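Local structure of transcriptional regulator (LacI family) (Clostridium acetobutylicum ATCC 824, 3G85) at residues N139-M142 and D143-K147; E151-K155 and N156-I160; I204-L207 and N208-I212; D227-Y230 and T231-S234; K37-K40 and Q41-Y45. The protein probably acts as a LacI-family transcriptional regulator that binds regulatory DNA, the portion in the crystal being its two-lobed periplasmic-binding-protein-like core. All coordinates share one frame; numbering follows the deposited sequence.

Contact 1: residues N139-M142 and D143-K147; sequences NDAM and DNRNK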
# COMPACT_ATOMS: atom_id res chain seq x y z
N ASN A 139 -6.23 7.09 1.04
CA ASN A 139 -7.29 6.73 0.08
C ASN A 139 -8.21 5.65 0.65
O ASN A 139 -8.00 5.19 1.79
CB ASN A 139 -6.68 6.20 -1.22
CG ASN A 139 -5.68 5.09 -0.98
OD1 ASN A 139 -5.91 4.21 -0.16
ND2 ASN A 139 -4.56 5.14 -1.67
N ASP A 140 -9.20 5.25 -0.15
CA ASP A 140 -10.19 4.27 0.28
C ASP A 140 -9.58 2.88 0.51
O ASP A 140 -9.99 2.17 1.43
CB ASP A 140 -11.30 4.14 -0.77
CG ASP A 140 -12.34 5.22 -0.65
OD1 ASP A 140 -12.07 6.32 -0.11
OD2 ASP A 140 -13.47 4.96 -1.11
N ALA A 141 -8.64 2.50 -0.35
CA ALA A 141 -7.89 1.26 -0.21
C ALA A 141 -7.32 1.11 1.20
O ALA A 141 -7.45 0.07 1.80
CB ALA A 141 -6.77 1.20 -1.24
N MSE A 142 -6.69 2.17 1.70
CA MSE A 142 -6.11 2.11 3.05
C MSE A 142 -7.16 1.96 4.15
O MSE A 142 -6.94 1.24 5.13
CB MSE A 142 -5.24 3.32 3.33
CG MSE A 142 -3.92 3.18 2.70
SE MSE A 142 -2.70 4.65 3.12
CE MSE A 142 -2.29 4.18 5.00
N ASP A 143 -8.29 2.65 3.98
CA ASP A 143 -9.41 2.49 4.89
C ASP A 143 -9.87 1.03 4.88
O ASP A 143 -10.04 0.43 5.92
CB ASP A 143 -10.57 3.41 4.48
CG ASP A 143 -10.44 4.82 5.04
OD1 ASP A 143 -9.84 4.97 6.15
OD2 ASP A 143 -10.93 5.78 4.38
N ASN A 144 -10.02 0.47 3.68
CA ASN A 144 -10.47 -0.91 3.56
C ASN A 144 -9.57 -1.91 4.21
O ASN A 144 -10.05 -2.90 4.72
CB ASN A 144 -10.75 -1.27 2.09
CG ASN A 144 -11.98 -0.59 1.59
OD1 ASN A 144 -12.82 -0.17 2.38
ND2 ASN A 144 -12.07 -0.42 0.27
N ARG A 145 -8.24 -1.69 4.18
CA ARG A 145 -7.34 -2.61 4.89
C ARG A 145 -7.64 -2.58 6.38
O ARG A 145 -7.65 -3.63 7.07
CB ARG A 145 -5.85 -2.28 4.62
CG ARG A 145 -5.39 -2.73 3.24
CD ARG A 145 -3.87 -2.65 3.02
NE ARG A 145 -3.24 -1.33 3.03
CZ ARG A 145 -3.08 -0.51 1.98
NH1 ARG A 145 -3.56 -0.82 0.79
NH2 ARG A 145 -2.43 0.64 2.14
N ASN A 146 -7.87 -1.38 6.90
CA ASN A 146 -8.19 -1.25 8.33
C ASN A 146 -9.51 -1.91 8.68
O ASN A 146 -9.59 -2.64 9.69
CB ASN A 146 -8.23 0.21 8.74
CG ASN A 146 -6.88 0.89 8.59
OD1 ASN A 146 -5.84 0.23 8.58
ND2 ASN A 146 -6.90 2.22 8.48
N LYS A 147 -10.51 -1.66 7.86
CA LYS A 147 -11.85 -2.22 8.02
C LYS A 147 -11.78 -3.74 7.97
O LYS A 147 -12.40 -4.41 8.80
CB LYS A 147 -12.81 -1.73 6.93
CG LYS A 147 -13.07 -0.21 6.93
CD LYS A 147 -14.17 0.13 5.91
CE LYS A 147 -14.64 1.57 6.05
NZ LYS A 147 -14.87 2.08 4.67
O HOH W 1 -4.52 0.95 6.37

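Contact 2: residues E151-K155 and N156-I160; sequences ETCHK and NGIKI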
# COMPACT_ATOMS: atom_id res chain seq x y z
N GLU A 151 -13.17 -5.35 11.39
CA GLU A 151 -14.37 -6.17 11.21
C GLU A 151 -14.11 -7.66 11.40
O GLU A 151 -14.94 -8.37 11.97
CB GLU A 151 -15.03 -5.91 9.85
CG GLU A 151 -15.63 -4.48 9.74
CD GLU A 151 -16.24 -4.13 8.38
OE1 GLU A 151 -16.51 -5.03 7.54
OE2 GLU A 151 -16.47 -2.91 8.15
N THR A 152 -12.96 -8.13 10.92
CA THR A 152 -12.61 -9.52 11.08
C THR A 152 -12.31 -9.84 12.53
O THR A 152 -12.61 -10.94 13.01
CB THR A 152 -11.45 -9.94 10.12
OG1 THR A 152 -11.82 -9.63 8.76
CG2 THR A 152 -11.12 -11.42 10.25
N CYS A 153 -11.74 -8.87 13.24
CA CYS A 153 -11.49 -9.08 14.66
C CYS A 153 -12.82 -9.25 15.40
O CYS A 153 -12.97 -10.18 16.18
CB CYS A 153 -10.69 -7.94 15.27
SG CYS A 153 -8.93 -8.06 14.91
N HIS A 154 -13.75 -8.33 15.14
CA HIS A 154 -15.10 -8.39 15.74
C HIS A 154 -15.79 -9.74 15.46
O HIS A 154 -16.40 -10.32 16.36
CB HIS A 154 -15.99 -7.25 15.23
CG HIS A 154 -15.49 -5.88 15.59
ND1 HIS A 154 -15.98 -4.73 14.99
CD2 HIS A 154 -14.54 -5.47 16.47
CE1 HIS A 154 -15.37 -3.67 15.50
NE2 HIS A 154 -14.48 -4.09 16.39
N LYS A 155 -15.69 -10.24 14.22
CA LYS A 155 -16.27 -11.54 13.85
C LYS A 155 -15.64 -12.71 14.55
O LYS A 155 -16.28 -13.75 14.71
CB LYS A 155 -16.21 -11.74 12.34
CG LYS A 155 -17.14 -10.80 11.66
CD LYS A 155 -17.04 -10.81 10.16
CE LYS A 155 -17.88 -9.65 9.66
NZ LYS A 155 -18.27 -9.79 8.22
N ASN A 156 -14.38 -12.58 14.97
CA ASN A 156 -13.67 -13.71 15.55
C ASN A 156 -13.37 -13.61 17.05
O ASN A 156 -12.48 -14.31 17.56
CB ASN A 156 -12.37 -13.99 14.78
CG ASN A 156 -12.62 -14.51 13.37
OD1 ASN A 156 -12.87 -13.74 12.44
ND2 ASN A 156 -12.55 -15.82 13.22
N GLY A 157 -14.07 -12.71 17.73
CA GLY A 157 -13.95 -12.58 19.18
C GLY A 157 -12.66 -11.95 19.65
O GLY A 157 -12.19 -12.23 20.77
N ILE A 158 -12.07 -11.10 18.81
CA ILE A 158 -10.89 -10.32 19.21
C ILE A 158 -11.35 -8.89 19.50
O ILE A 158 -11.83 -8.20 18.59
CB ILE A 158 -9.79 -10.33 18.12
CG1 ILE A 158 -9.35 -11.78 17.80
CG2 ILE A 158 -8.59 -9.47 18.55
CD1 ILE A 158 -8.42 -11.91 16.57
N LYS A 159 -11.24 -8.46 20.76
CA LYS A 159 -11.67 -7.11 21.13
C LYS A 159 -10.67 -6.07 20.62
O LYS A 159 -9.49 -6.24 20.80
CB LYS A 159 -11.81 -6.97 22.67
CG LYS A 159 -12.39 -5.62 23.12
CD LYS A 159 -12.40 -5.45 24.67
CE LYS A 159 -12.96 -4.05 25.07
NZ LYS A 159 -12.64 -3.64 26.50
N ILE A 160 -11.14 -5.02 19.97
CA ILE A 160 -10.31 -3.85 19.72
C ILE A 160 -10.98 -2.64 20.30
O ILE A 160 -11.81 -2.00 19.63
CB ILE A 160 -10.03 -3.52 18.21
CG1 ILE A 160 -9.96 -4.77 17.34
CG2 ILE A 160 -8.78 -2.63 18.07
CD1 ILE A 160 -8.72 -5.56 17.58
O HOH W 2 -13.20 -0.98 17.18

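Contact 3: residues I204-L207 and N208-I212; sequences ISVL and NKRQI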
# COMPACT_ATOMS: atom_id res chain seq x y z
N ILE A 204 9.23 -1.96 16.97
CA ILE A 204 10.17 -2.97 17.42
C ILE A 204 11.43 -2.31 18.02
O ILE A 204 12.00 -2.87 18.98
CB ILE A 204 10.49 -3.95 16.28
CG1 ILE A 204 9.31 -4.87 16.07
CG2 ILE A 204 11.73 -4.76 16.54
CD1 ILE A 204 9.23 -5.32 14.64
N SER A 205 11.83 -1.14 17.49
CA SER A 205 12.96 -0.38 18.05
C SER A 205 12.71 -0.17 19.57
O SER A 205 13.57 -0.45 20.42
CB SER A 205 13.11 0.98 17.34
OG SER A 205 14.13 1.79 17.89
N VAL A 206 11.51 0.29 19.88
CA VAL A 206 11.14 0.62 21.26
C VAL A 206 10.96 -0.66 22.10
O VAL A 206 11.50 -0.76 23.21
CB VAL A 206 9.88 1.50 21.30
CG1 VAL A 206 9.39 1.69 22.76
CG2 VAL A 206 10.16 2.83 20.67
N LEU A 207 10.23 -1.63 21.57
CA LEU A 207 10.02 -2.90 22.28
C LEU A 207 11.34 -3.61 22.60
O LEU A 207 11.47 -4.23 23.67
CB LEU A 207 9.10 -3.84 21.50
CG LEU A 207 7.70 -3.41 21.09
CD1 LEU A 207 6.99 -4.61 20.50
CD2 LEU A 207 6.88 -2.81 22.23
N ASN A 208 12.31 -3.54 21.68
CA ASN A 208 13.64 -4.09 21.94
C ASN A 208 14.38 -3.37 23.08
O ASN A 208 14.95 -4.02 23.97
CB ASN A 208 14.49 -4.09 20.67
CG ASN A 208 14.07 -5.18 19.68
OD1 ASN A 208 13.29 -6.07 20.03
ND2 ASN A 208 14.60 -5.12 18.46
N LYS A 209 14.39 -2.04 23.05
CA LYS A 209 15.00 -1.21 24.10
C LYS A 209 14.39 -1.52 25.47
O LYS A 209 15.09 -1.59 26.47
CB LYS A 209 14.84 0.29 23.80
CG LYS A 209 15.89 0.90 22.88
CD LYS A 209 15.83 2.45 22.85
CE LYS A 209 16.49 3.07 24.09
NZ LYS A 209 16.96 4.50 23.94
N ARG A 210 13.07 -1.69 25.51
CA ARG A 210 12.36 -1.93 26.74
C ARG A 210 12.25 -3.41 27.10
O ARG A 210 11.63 -3.77 28.11
CB ARG A 210 10.99 -1.24 26.69
CG ARG A 210 11.18 0.27 26.64
CD ARG A 210 9.93 1.07 26.77
NE ARG A 210 10.20 2.47 26.44
CZ ARG A 210 9.33 3.47 26.58
NH1 ARG A 210 8.13 3.23 27.09
NH2 ARG A 210 9.66 4.70 26.23
N GLN A 211 12.89 -4.27 26.29
CA GLN A 211 12.99 -5.72 26.52
C GLN A 211 11.63 -6.42 26.59
O GLN A 211 11.41 -7.37 27.35
CB GLN A 211 13.84 -6.02 27.77
CG GLN A 211 15.00 -5.05 27.95
CD GLN A 211 15.97 -5.46 29.05
OE1 GLN A 211 16.49 -6.58 29.05
NE2 GLN A 211 16.22 -4.56 29.99
N ILE A 212 10.70 -5.95 25.76
CA ILE A 212 9.41 -6.61 25.64
C ILE A 212 9.60 -7.68 24.57
O ILE A 212 10.14 -7.41 23.50
CB ILE A 212 8.31 -5.61 25.32
CG1 ILE A 212 8.15 -4.67 26.52
CG2 ILE A 212 6.99 -6.29 25.03
CD1 ILE A 212 8.03 -3.25 26.12

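Contact 4: residues D227-Y230 and T231-S234; sequences DREY and TEFS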
# COMPACT_ATOMS: atom_id res chain seq x y z
N ASP A 227 10.22 -2.00 0.78
CA ASP A 227 11.02 -3.18 0.44
C ASP A 227 10.90 -4.33 1.48
O ASP A 227 11.19 -4.14 2.65
CB ASP A 227 12.46 -2.69 0.28
CG ASP A 227 13.37 -3.68 -0.39
OD1 ASP A 227 13.34 -4.89 -0.05
OD2 ASP A 227 14.20 -3.20 -1.22
N ARG A 228 10.44 -5.50 1.04
CA ARG A 228 10.26 -6.69 1.88
C ARG A 228 11.50 -7.08 2.73
O ARG A 228 11.37 -7.71 3.80
CB ARG A 228 9.91 -7.90 1.00
CG ARG A 228 8.53 -7.85 0.32
CD ARG A 228 8.32 -9.20 -0.44
NE ARG A 228 6.94 -9.29 -0.93
CZ ARG A 228 6.54 -9.97 -2.01
NH1 ARG A 228 7.43 -10.64 -2.75
NH2 ARG A 228 5.25 -9.99 -2.36
N GLU A 229 12.70 -6.74 2.27
CA GLU A 229 13.89 -7.17 3.00
C GLU A 229 14.05 -6.51 4.39
O GLU A 229 14.71 -7.09 5.28
CB GLU A 229 15.17 -6.99 2.16
CG GLU A 229 15.33 -8.14 1.17
CD GLU A 229 16.69 -8.21 0.50
OE1 GLU A 229 17.67 -7.62 0.99
OE2 GLU A 229 16.75 -8.87 -0.56
N TYR A 230 13.51 -5.31 4.57
CA TYR A 230 13.64 -4.64 5.87
C TYR A 230 12.94 -5.44 6.97
O TYR A 230 13.43 -5.55 8.10
CB TYR A 230 13.15 -3.20 5.83
CG TYR A 230 14.06 -2.27 5.08
CD1 TYR A 230 15.27 -1.84 5.63
CD2 TYR A 230 13.71 -1.81 3.81
CE1 TYR A 230 16.12 -0.97 4.93
CE2 TYR A 230 14.56 -0.93 3.10
CZ TYR A 230 15.75 -0.53 3.67
OH TYR A 230 16.58 0.31 2.98
N THR A 231 11.79 -6.00 6.65
CA THR A 231 11.05 -6.80 7.64
C THR A 231 11.49 -8.27 7.61
O THR A 231 11.27 -9.00 8.59
CB THR A 231 9.53 -6.70 7.41
OG1 THR A 231 9.24 -6.97 6.02
CG2 THR A 231 9.01 -5.29 7.78
N GLU A 232 12.13 -8.71 6.51
CA GLU A 232 12.65 -10.10 6.46
C GLU A 232 13.77 -10.27 7.49
O GLU A 232 13.84 -11.28 8.18
CB GLU A 232 13.18 -10.47 5.08
CG GLU A 232 13.56 -11.98 4.95
CD GLU A 232 14.04 -12.38 3.58
OE1 GLU A 232 14.10 -11.54 2.67
OE2 GLU A 232 14.41 -13.57 3.41
N PHE A 233 14.62 -9.25 7.59
CA PHE A 233 15.85 -9.34 8.35
C PHE A 233 15.94 -8.39 9.51
O PHE A 233 17.05 -8.15 10.03
CB PHE A 233 17.06 -9.15 7.43
CG PHE A 233 17.16 -10.15 6.30
CD1 PHE A 233 17.46 -11.48 6.54
CD2 PHE A 233 16.98 -9.72 4.98
CE1 PHE A 233 17.58 -12.43 5.47
CE2 PHE A 233 17.11 -10.62 3.90
CZ PHE A 233 17.40 -11.98 4.13
N SER A 234 14.82 -7.79 9.92
CA SER A 234 14.79 -6.97 11.13
C SER A 234 15.06 -7.87 12.37
O SER A 234 15.06 -9.10 12.26
CB SER A 234 13.45 -6.26 11.28
OG SER A 234 12.41 -7.21 11.12
O HOH W 3 16.01 -11.82 0.41

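Contact 5: residues K37-K40 and Q41-Y45; sequences KLAK and QNYNY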
# COMPACT_ATOMS: atom_id res chain seq x y z
N LYS A 37 10.26 -5.49 -15.46
CA LYS A 37 9.30 -5.73 -16.53
C LYS A 37 9.87 -5.30 -17.90
O LYS A 37 9.77 -6.04 -18.88
CB LYS A 37 8.01 -4.96 -16.26
CG LYS A 37 6.95 -5.13 -17.32
CD LYS A 37 6.51 -6.53 -17.42
CE LYS A 37 5.39 -6.63 -18.41
NZ LYS A 37 4.99 -8.05 -18.52
N LEU A 38 10.45 -4.10 -17.96
CA LEU A 38 11.01 -3.62 -19.23
C LEU A 38 12.20 -4.44 -19.73
O LEU A 38 12.32 -4.67 -20.96
CB LEU A 38 11.37 -2.15 -19.13
CG LEU A 38 10.07 -1.35 -19.12
CD1 LEU A 38 10.39 0.10 -18.91
CD2 LEU A 38 9.23 -1.60 -20.39
N ALA A 39 13.06 -4.85 -18.80
CA ALA A 39 14.21 -5.70 -19.10
C ALA A 39 13.76 -7.02 -19.71
O ALA A 39 14.47 -7.57 -20.56
CB ALA A 39 15.04 -5.95 -17.87
N LYS A 40 12.61 -7.53 -19.29
CA LYS A 40 12.08 -8.79 -19.82
C LYS A 40 11.46 -8.60 -21.19
O LYS A 40 11.20 -9.58 -21.89
CB LYS A 40 11.05 -9.39 -18.88
CG LYS A 40 11.62 -10.28 -17.79
CD LYS A 40 10.51 -10.84 -16.91
CE LYS A 40 9.95 -9.78 -15.95
NZ LYS A 40 8.79 -10.29 -15.15
N GLN A 41 11.20 -7.35 -21.56
CA GLN A 41 10.52 -7.05 -22.82
C GLN A 41 11.43 -6.30 -23.77
O GLN A 41 10.96 -5.62 -24.68
CB GLN A 41 9.29 -6.16 -22.56
CG GLN A 41 8.24 -6.78 -21.71
CD GLN A 41 6.91 -6.12 -21.90
OE1 GLN A 41 6.83 -4.97 -22.37
NE2 GLN A 41 5.86 -6.83 -21.55
N ASN A 42 12.74 -6.39 -23.51
CA ASN A 42 13.76 -5.68 -24.26
C ASN A 42 13.50 -4.16 -24.40
O ASN A 42 13.67 -3.57 -25.46
CB ASN A 42 13.99 -6.36 -25.63
CG ASN A 42 15.32 -5.96 -26.27
OD1 ASN A 42 15.46 -6.01 -27.49
ND2 ASN A 42 16.30 -5.57 -25.45
N TYR A 43 13.07 -3.55 -23.30
CA TYR A 43 12.97 -2.09 -23.25
C TYR A 43 12.20 -1.49 -24.41
O TYR A 43 12.65 -0.52 -25.01
CB TYR A 43 14.38 -1.47 -23.16
CG TYR A 43 15.12 -1.95 -21.94
CD1 TYR A 43 14.98 -1.29 -20.71
CD2 TYR A 43 15.93 -3.09 -22.00
CE1 TYR A 43 15.64 -1.74 -19.58
CE2 TYR A 43 16.59 -3.55 -20.87
CZ TYR A 43 16.44 -2.86 -19.66
OH TYR A 43 17.08 -3.30 -18.53
N ASN A 44 11.04 -2.05 -24.73
CA ASN A 44 10.24 -1.50 -25.81
C ASN A 44 9.50 -0.21 -25.46
O ASN A 44 8.92 0.44 -26.34
CB ASN A 44 9.30 -2.57 -26.39
CG ASN A 44 8.18 -2.96 -25.43
OD1 ASN A 44 8.37 -3.09 -24.20
ND2 ASN A 44 7.00 -3.21 -26.01
N TYR A 45 9.52 0.16 -24.17
CA TYR A 45 8.98 1.45 -23.68
C TYR A 45 10.03 2.19 -22.86
O TYR A 45 10.81 1.57 -22.13
CB TYR A 45 7.73 1.24 -22.78
CG TYR A 45 6.50 0.79 -23.53
CD1 TYR A 45 5.66 1.72 -24.16
CD2 TYR A 45 6.19 -0.55 -23.63
CE1 TYR A 45 4.53 1.31 -24.86
CE2 TYR A 45 5.07 -0.97 -24.33
CZ TYR A 45 4.25 -0.04 -24.95
OH TYR A 45 3.14 -0.47 -25.64

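Contact 1: residues N139-M142 and D143-K147
Met142, modelled as selenomethionine, and Arg145 both carry CG beside the backbone N, anti to the carbonyl carbon (chi1 -79° and -76°), and the Arg145 chain then bends at chi3 (-65°), which folds its guanidinium back over the preceding helical turn. Arg145 CZ thereby packs 3.9 Å from Met142 CG; the 3.0 Å between Arg145 NH2 and Met142 CG is unusually short and its exact value doubtful. The CG methylene lies nearer the guanidinium than the selenium does. Seen from the flat group, Met142 CA lies 4.0 Å above the guanidinium plane, displaced toward its rim. Two outside partners hold the guanidinium: NH1 bonds to Asn111 of helix 111-124, and NH2 to a glycerol probably left from crystallisation.

At the start of the helix, Asn139 OD1 accepts from Met142 N at 2.9 Å, with the donor almost in line with the C=O bond, while its ND2 turns to Asn76 in the other lobe. Backbone bonds take over from there, Asn144 N to Asp140 O at 2.8 Å and Arg145 N to Ala141 O at 3.1 Å. Met142 O is gripped twice, by Asn146 N at 3.3 Å and by a water 2.7 Å from Met142 O that also donates to Asn146 OD1. Asp143 OD1 bonds to Ser137, just ahead of the helix.

The bond from Met142 N makes Asn139 the N-cap of helix 140-155, within the beta-alpha-beta unit of strands 131-134 and 165-167. With Asn76 and the glycerol beside it, the position is consistent with the interlobe cleft where LacI relatives bind effectors.

Contact 2: residues E151-K155 and N156-I160
Cys153 meets Ile158 and Ile160 through apolar contacts, and its own carbonyl ties the chain that follows helix 140-155 back to the last turn. In the apolar group, Cys153 CB sits 3.8 Å from Ile158 CB, and Cys153 SG lies 3.7 Å from Ile160 CD1. Ile158 CG2 also borders the sulfur, at 3.9 Å. With SG beside the backbone N (chi1 -79°), the thiol leans into the angle between the two isoleucines. Ser119 of helix 111-124 touches the Cys153 side chain, and Ala130 touches both isoleucines.

Hydrogen bonds form the second group. Cys153 O accepts from Asn156 N at 3.0 Å and from Ile158 N at 2.9 Å. The two donors stand above opposite faces of the carbonyl plane, by 65° and 37° respectively, so neither lies on a lone-pair direction. Asn156 N also makes a weak bond to Thr152 O at 3.1 Å. Between the donors, Gly157 has positive phi, and its turn swings Ile158 N back to a carbonyl five residues earlier. Thr152 OG1 is occupied within the helix by Gly148 O.

Water supplies the third kind of link: one molecule donates to Ile160 O at 3.0 Å and makes a weak, long bond to NE2 at the edge of the His154 ring.

Chemically, this is the C-terminal end of helix 140-155: Cys153 O, a carbonyl of the last turn that has no regular helical donor ahead of it, is satisfied instead by amides of the returning chain, while the Cys153 sulfur and two branched aliphatic groups close the apolar side.

Contact 3: residues I204-L207 and N208-I212
A Schellman motif ends helix 197-209, and Leu207 and Ile212 are its paired residues. Gln211, at positive phi (59°), turns the chain so that Ile212 N reaches Leu207 O at 2.8 Å, while Gln211 N bonds to Asn208 O at 3.1 Å. Together these give the two nested bonds of the motif. The hydrophobic contact that usually accompanies them is present too: Leu207 CD2 touches Ile212 CD1 at 4.1 Å, the two side chains meeting at a slant through their terminal methyls.

Before the turn, ordinary helical bonds persist, Asn208 N to Ile204 O at 2.8 Å and Arg210 N to Val206 O at 2.9 Å. Side chains one turn apart run alongside each other. Ile204 CG2 lies 3.5 Å from Asn208 ND2, whose hydrogen bond goes to Thr235 O. Arg210 is extended from CG to NE, which carries it along Val206; Val206 CG1 stands over one guanidinium face, 3.8 Å from Arg210 NE.

In the beta-alpha-beta unit of strand 191-194, helix 197-209 and strand 219-224, Ile204 and Leu207 face the sheet at Ile220. Val206 packs on Val176 and Ala179 of helix 172-182, and Arg210 reaches Lys180 there. Ile212 touches Met183 just past that neighbouring helix, so the cap lies where two helix ends adjoin.

Contact 4: residues D227-Y230 and T231-S234
Glu229, Glu232 and Phe233 make a surface contact along helix 228-232, a helix of barely more than one turn joining strand 219-224 to strand 239-242. Two backbone bonds establish the helical turn: Glu232 N to Arg228 O at 3.0 Å, with the donor in the carbonyl plane, and Phe233 N to Glu229 O at 3.2 Å, with the donor tilted from it. The beginning is capped by Asp227, whose OD1 accepts from Glu229 N at 3.0 Å on the anti side of the carboxylate.

Glu229 and Phe233 run alongside one another, and Glu229 CG comes to 4.1 Å from Phe233 CE2; carboxylate and ring stand nearly perpendicular, at 89°. Glu232, with CG anti to the backbone N (chi1 -173°), lays that methylene over the centre of the Phe233 ring, 3.8 Å above its plane. The two acids also point the same way, their carboxylate planes turned 81° apart. A water joins them, donating to Glu232 OE1 at 3.0 Å and, weakly, to Glu229 OE2 at 3.2 Å. This probably tempers the repulsion between the like charges.

Longer ties run out of the helix. Arg228 makes a salt bridge with Asp242 at the end of strand 239-242, and Thr231 OG1 bonds to Arg279. Tyr230 and Ser234 rest on Leu201 of helix 197-209, while Asp227 OD2 forms a salt bridge with Arg32 of helix 27-40, so the capping residue also links the two lobes.

Contact 5: residues K37-K40 and Q41-Y45
Leu38 is the apolar centre, meeting Tyr43 and Tyr45 where the chain turns out of helix 27-40 toward strand 46-52 in a beta-alpha-beta crossover that began with strand 13-19. Leu38 CB lies 4.0 Å from Tyr43 CD1, and farther out Leu38 CD2 lies 4.0 Å from Tyr45 CB, the side chains of Leu38 and Tyr45 crossing at about a right angle.

Beside this core the Tyr43 ring lies across the last helical turn. Ala39 CA stands over its face in a CH-pi contact, 4.0 Å from the ring centroid and 29° off the normal, and Ala39 CB touches Tyr43 OH at 3.4 Å. Positive phi at both Asn42 and Tyr43 reverses the backbone, and with CG of Tyr43 beside its own N (chi1 -59°) the ring folds back over the helix.

Lys37 and Gln41 form the polar edge. Lys37 crosses the end of Gln41 at a slant, with Lys37 CE 3.8 Å from Gln41 CD. Lys37 NZ bonds to Ser254 of helix 245-260, and Gln41 packs on Glu257 of the same helix.

One carbonyl fastens the turn. Leu38 O accepts from Tyr43 N at 2.7 Å, a nearly straight bond (N-H...O 167°), and from Gln41 N at 3.0 Å, the two donors approaching from opposite faces of the carbonyl plane.

From the N terminus, contact 5 comes first, turning helix 27-40 toward strand 46-52 in the N-terminal lobe. Contacts 1 and 2 then use one helix, 140-155: the first opens it near what is probably the interlobe cleft, the second closes it, their centres about 17 Å apart. Contact 3 ends helix 197-209, and contact 4 spans the short helix 228-232, the nearest atoms of contacts 3 and 4 being about 5 Å apart. All five are local and follow in series; none nests in or crosses another. Contacts 2 and 5 lie on opposite sides of the chain's centre, about 45 Å between centres. Contact 4 reaches across to helix 27-40, which contact 5 ends.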